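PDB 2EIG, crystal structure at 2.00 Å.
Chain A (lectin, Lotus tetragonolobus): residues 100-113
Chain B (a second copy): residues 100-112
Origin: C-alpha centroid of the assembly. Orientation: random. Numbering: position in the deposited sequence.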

# COMPACT_ATOMS: atom_id res chain seq x y z
N GLY A 100 2.11 -29.29 -5.46
CA GLY A 100 1.73 -28.07 -4.76
C GLY A 100 2.71 -26.91 -4.93
O GLY A 100 2.38 -25.78 -4.53
N TYR A 101 3.90 -27.22 -5.46
CA TYR A 101 4.92 -26.19 -5.80
C TYR A 101 4.64 -25.49 -7.13
O TYR A 101 5.35 -24.56 -7.50
CB TYR A 101 6.31 -26.78 -5.78
CG TYR A 101 6.68 -27.25 -4.40
CD1 TYR A 101 6.93 -26.30 -3.37
CD2 TYR A 101 6.70 -28.62 -4.08
CE1 TYR A 101 7.21 -26.70 -2.07
CE2 TYR A 101 6.98 -29.04 -2.76
CZ TYR A 101 7.24 -28.07 -1.77
OH TYR A 101 7.55 -28.42 -0.45
N LEU A 102 3.56 -25.92 -7.80
CA LEU A 102 2.94 -25.18 -8.91
C LEU A 102 3.79 -24.93 -10.14
O LEU A 102 3.41 -24.15 -11.01
CB LEU A 102 2.23 -23.88 -8.40
CG LEU A 102 1.01 -24.17 -7.50
CD1 LEU A 102 0.49 -22.95 -6.76
CD2 LEU A 102 -0.20 -24.85 -8.25
N GLY A 103 4.90 -25.65 -10.27
CA GLY A 103 5.82 -25.49 -11.38
C GLY A 103 6.58 -24.18 -11.29
O GLY A 103 7.21 -23.77 -12.25
N ILE A 104 6.51 -23.51 -10.14
CA ILE A 104 7.18 -22.19 -9.98
C ILE A 104 8.24 -22.19 -8.87
O ILE A 104 9.15 -21.37 -8.86
CB ILE A 104 6.19 -21.03 -9.75
CG1 ILE A 104 5.30 -21.25 -8.50
CG2 ILE A 104 5.36 -20.75 -11.07
CD1 ILE A 104 4.24 -20.20 -8.25
N THR A 105 8.13 -23.11 -7.95
CA THR A 105 9.04 -23.15 -6.80
C THR A 105 9.81 -24.46 -6.86
O THR A 105 9.22 -25.51 -6.87
CB THR A 105 8.23 -23.06 -5.48
OG1 THR A 105 7.74 -21.72 -5.33
CG2 THR A 105 9.10 -23.43 -4.24
N ASP A 106 11.14 -24.35 -6.89
CA ASP A 106 12.02 -25.44 -6.56
C ASP A 106 11.99 -25.61 -5.03
O ASP A 106 12.50 -24.75 -4.28
CB ASP A 106 13.43 -25.08 -7.01
CG ASP A 106 14.47 -26.16 -6.68
OD1 ASP A 106 15.55 -26.09 -7.27
OD2 ASP A 106 14.23 -27.07 -5.87
N SER A 107 11.42 -26.72 -4.58
CA SER A 107 11.18 -26.98 -3.17
C SER A 107 12.46 -27.17 -2.37
O SER A 107 12.41 -27.03 -1.14
CB SER A 107 10.26 -28.20 -2.96
OG SER A 107 10.94 -29.40 -3.24
N SER A 108 13.58 -27.41 -3.05
CA SER A 108 14.87 -27.64 -2.39
C SER A 108 15.78 -26.42 -2.46
O SER A 108 16.98 -26.57 -2.42
CB SER A 108 15.61 -28.81 -3.04
OG SER A 108 14.87 -30.00 -2.99
N ASN A 109 15.17 -25.24 -2.55
CA ASN A 109 15.76 -23.92 -2.81
C ASN A 109 14.54 -23.07 -2.36
O ASN A 109 13.48 -23.64 -2.31
CB ASN A 109 15.91 -23.83 -4.31
CG ASN A 109 16.86 -22.81 -4.73
OD1 ASN A 109 16.59 -22.05 -5.63
ND2 ASN A 109 18.02 -22.80 -4.13
N SER A 110 14.54 -21.79 -2.01
CA SER A 110 15.58 -20.83 -1.56
C SER A 110 15.92 -19.65 -2.44
O SER A 110 15.84 -18.50 -2.02
CB SER A 110 16.84 -21.43 -1.04
OG SER A 110 17.16 -20.57 0.05
N GLN A 111 16.38 -19.95 -3.63
CA GLN A 111 16.71 -18.93 -4.59
C GLN A 111 15.48 -18.61 -5.45
O GLN A 111 15.58 -17.85 -6.42
CB GLN A 111 17.90 -19.37 -5.46
CG GLN A 111 19.22 -19.44 -4.68
CD GLN A 111 19.49 -18.13 -3.95
OE1 GLN A 111 19.89 -17.22 -4.57
NE2 GLN A 111 19.15 -18.03 -2.64
N ASN A 112 14.33 -19.17 -5.11
CA ASN A 112 13.17 -18.97 -5.99
C ASN A 112 12.81 -17.54 -6.17
O ASN A 112 12.72 -16.79 -5.21
CB ASN A 112 11.97 -19.76 -5.52
CG ASN A 112 12.21 -21.24 -5.57
OD1 ASN A 112 12.46 -21.81 -6.64
ND2 ASN A 112 12.10 -21.89 -4.42
N GLN A 113 12.63 -17.15 -7.42
CA GLN A 113 12.48 -15.76 -7.72
C GLN A 113 11.33 -15.59 -8.74
O GLN A 113 11.42 -16.04 -9.86
CB GLN A 113 13.79 -15.25 -8.30
CG GLN A 113 13.83 -13.77 -8.27
CD GLN A 113 15.09 -13.21 -8.85
OE1 GLN A 113 16.03 -13.94 -9.12
NE2 GLN A 113 15.11 -11.92 -9.02
N GLY B 100 25.27 -15.80 4.08
CA GLY B 100 24.37 -14.89 3.38
C GLY B 100 22.89 -15.15 3.69
O GLY B 100 22.01 -14.34 3.35
N TYR B 101 22.64 -16.31 4.26
CA TYR B 101 21.31 -16.73 4.64
C TYR B 101 20.90 -16.26 6.04
O TYR B 101 19.75 -16.55 6.47
CB TYR B 101 21.23 -18.24 4.54
CG TYR B 101 21.46 -18.67 3.15
CD1 TYR B 101 20.45 -18.52 2.19
CD2 TYR B 101 22.71 -19.17 2.75
CE1 TYR B 101 20.68 -18.92 0.87
CE2 TYR B 101 22.94 -19.54 1.43
CZ TYR B 101 21.92 -19.42 0.52
OH TYR B 101 22.14 -19.78 -0.77
N LEU B 102 21.85 -15.60 6.72
CA LEU B 102 21.58 -14.73 7.87
C LEU B 102 20.94 -15.44 9.09
O LEU B 102 20.33 -14.79 9.97
CB LEU B 102 20.75 -13.50 7.43
CG LEU B 102 21.42 -12.54 6.40
CD1 LEU B 102 20.36 -11.61 5.86
CD2 LEU B 102 22.62 -11.72 6.97
N GLY B 103 21.12 -16.76 9.13
CA GLY B 103 20.59 -17.59 10.25
C GLY B 103 19.08 -17.60 10.27
O GLY B 103 18.48 -17.88 11.28
N ILE B 104 18.45 -17.25 9.14
CA ILE B 104 16.97 -17.19 9.08
C ILE B 104 16.39 -18.05 7.97
O ILE B 104 15.22 -18.47 8.03
CB ILE B 104 16.46 -15.74 8.99
CG1 ILE B 104 17.06 -14.99 7.79
CG2 ILE B 104 16.74 -15.02 10.34
CD1 ILE B 104 16.72 -13.48 7.68
N THR B 105 17.23 -18.30 6.98
CA THR B 105 16.86 -19.09 5.82
C THR B 105 17.71 -20.35 5.75
O THR B 105 18.92 -20.30 5.77
CB THR B 105 17.00 -18.28 4.45
OG1 THR B 105 15.93 -17.34 4.30
CG2 THR B 105 16.94 -19.22 3.23
N ASP B 106 17.02 -21.48 5.64
CA ASP B 106 17.59 -22.75 5.19
C ASP B 106 17.78 -22.69 3.68
O ASP B 106 16.84 -22.73 2.92
CB ASP B 106 16.61 -23.86 5.60
CG ASP B 106 17.07 -25.27 5.22
OD1 ASP B 106 16.52 -26.21 5.83
OD2 ASP B 106 17.89 -25.47 4.31
N SER B 107 19.02 -22.59 3.26
CA SER B 107 19.32 -22.39 1.85
C SER B 107 18.87 -23.61 1.01
O SER B 107 18.72 -23.50 -0.22
CB SER B 107 20.81 -22.15 1.67
OG SER B 107 21.58 -23.24 2.18
N SER B 108 18.60 -24.74 1.67
CA SER B 108 18.17 -25.96 0.97
C SER B 108 16.66 -26.21 0.99
O SER B 108 16.21 -27.30 0.72
CB SER B 108 18.96 -27.19 1.50
OG SER B 108 20.34 -27.11 1.10
N ASN B 109 15.88 -25.18 1.31
CA ASN B 109 14.44 -25.28 1.53
C ASN B 109 13.88 -24.05 0.82
O ASN B 109 14.35 -22.97 1.08
CB ASN B 109 14.19 -25.20 3.03
CG ASN B 109 12.85 -25.59 3.37
OD1 ASN B 109 12.08 -25.81 2.49
ND2 ASN B 109 12.53 -25.74 4.68
N SER B 110 12.79 -24.10 0.07
CA SER B 110 11.45 -24.17 0.49
C SER B 110 11.04 -22.95 1.09
O SER B 110 10.86 -21.92 0.44
CB SER B 110 10.53 -24.61 -0.57
OG SER B 110 10.78 -23.68 -1.62
N GLN B 111 10.78 -22.97 2.38
CA GLN B 111 9.61 -23.44 3.04
C GLN B 111 9.75 -22.48 4.26
O GLN B 111 8.88 -22.38 5.13
CB GLN B 111 9.57 -24.92 3.37
CG GLN B 111 8.23 -25.60 2.97
CD GLN B 111 7.34 -24.76 2.02
OE1 GLN B 111 7.66 -24.56 0.84
NE2 GLN B 111 6.22 -24.28 2.54
N ASN B 112 10.84 -21.70 4.22
CA ASN B 112 11.24 -20.73 5.25
C ASN B 112 10.20 -19.71 5.65
O ASN B 112 9.74 -18.95 4.81
CB ASN B 112 12.54 -20.02 4.80
CG ASN B 112 13.68 -21.00 4.65
OD1 ASN B 112 14.21 -21.51 5.63
ND2 ASN B 112 14.04 -21.30 3.44
O HOH W 1 11.12 -19.95 -1.97

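Two copies of the same lectin loop meet here, and the contact is built round a pair of serines. Ser B110 and Ser A110 cover the most surface, both point toward the opposing stretch and both are buried, within a total of 423 Å² buried between the stretches. The loops run antiparallel in register, Ser A107 beside Ser B110 and Ser A110 beside Ser B107, so Ser A110 and Ser B110 each pack against the turn of the other copy.

The direct hydrogen bonds converge on one acceptor. The carbonyl Asn A109 O receives Ser B110 N at 2.5 Å, a very short bond, and Ser B110 OG at 2.8 Å. With chi1 in the m well, Ser B110 places its hydroxyl on the same carbonyl that its backbone amide already reaches; a serine hydroxyl, one carbon from the CA, is close enough to its own amide for both to reach the one oxygen. Ser B110 OG also lies 3.1 Å from Thr A105 CG2, so the pocket around it is part polar, part methyl.

The pairing is not repeated on the other side. Ser A110 follows a cis peptide bond and has phi/psi of 114/-61, against 69/-113 in Ser B110, and its chi1 of -141° lies between wells. Its amide, Ser A110 N, is 3.3 Å from Asn B109 O, at an angle too poor for a hydrogen bond. What remains is packing, some of it very tight: Ser A110 CB sits 2.9 Å from Ser B107 O, and Ser A110 OG 3.5 Å from Thr B105 CG2. Small side chains suit this place, because the backbones come close, with 5.3 Å between Ser A110 CA and Ser B107 CA.

Each receiving surface is a type I turn, from Asp A106 to Asn A109 in one copy and from Asp B106 to Asn B109 in the other, braced from within its own chain. In chain A, Asp A106 OD2 accepts Ser A108 N at 2.9 Å, while Asn A112 OD1 takes Asp A106 N and Asn A112 ND2 gives to Asp A106 O, each at 2.9 Å. An amide suits Asn A112 because it can donate and accept on one backbone residue; chain B repeats the arrangement. Asn A112 ND2 also donates to a water, 3.3 Å from the water O, which donates in turn to Ser B110 O at 3.1 Å, a bridge between the copies.

The tyrosines flank the serines. Gln B111 OE1 approaches the edge of the Tyr A101 ring, 3.6 Å from Tyr A101 CE1, and Gln A111 NE2 approaches the edge of the other ring, 3.9 Å from Tyr B101 CE1. Gln B111 OE1 is buried there without a polar partner, a cost this contact carries.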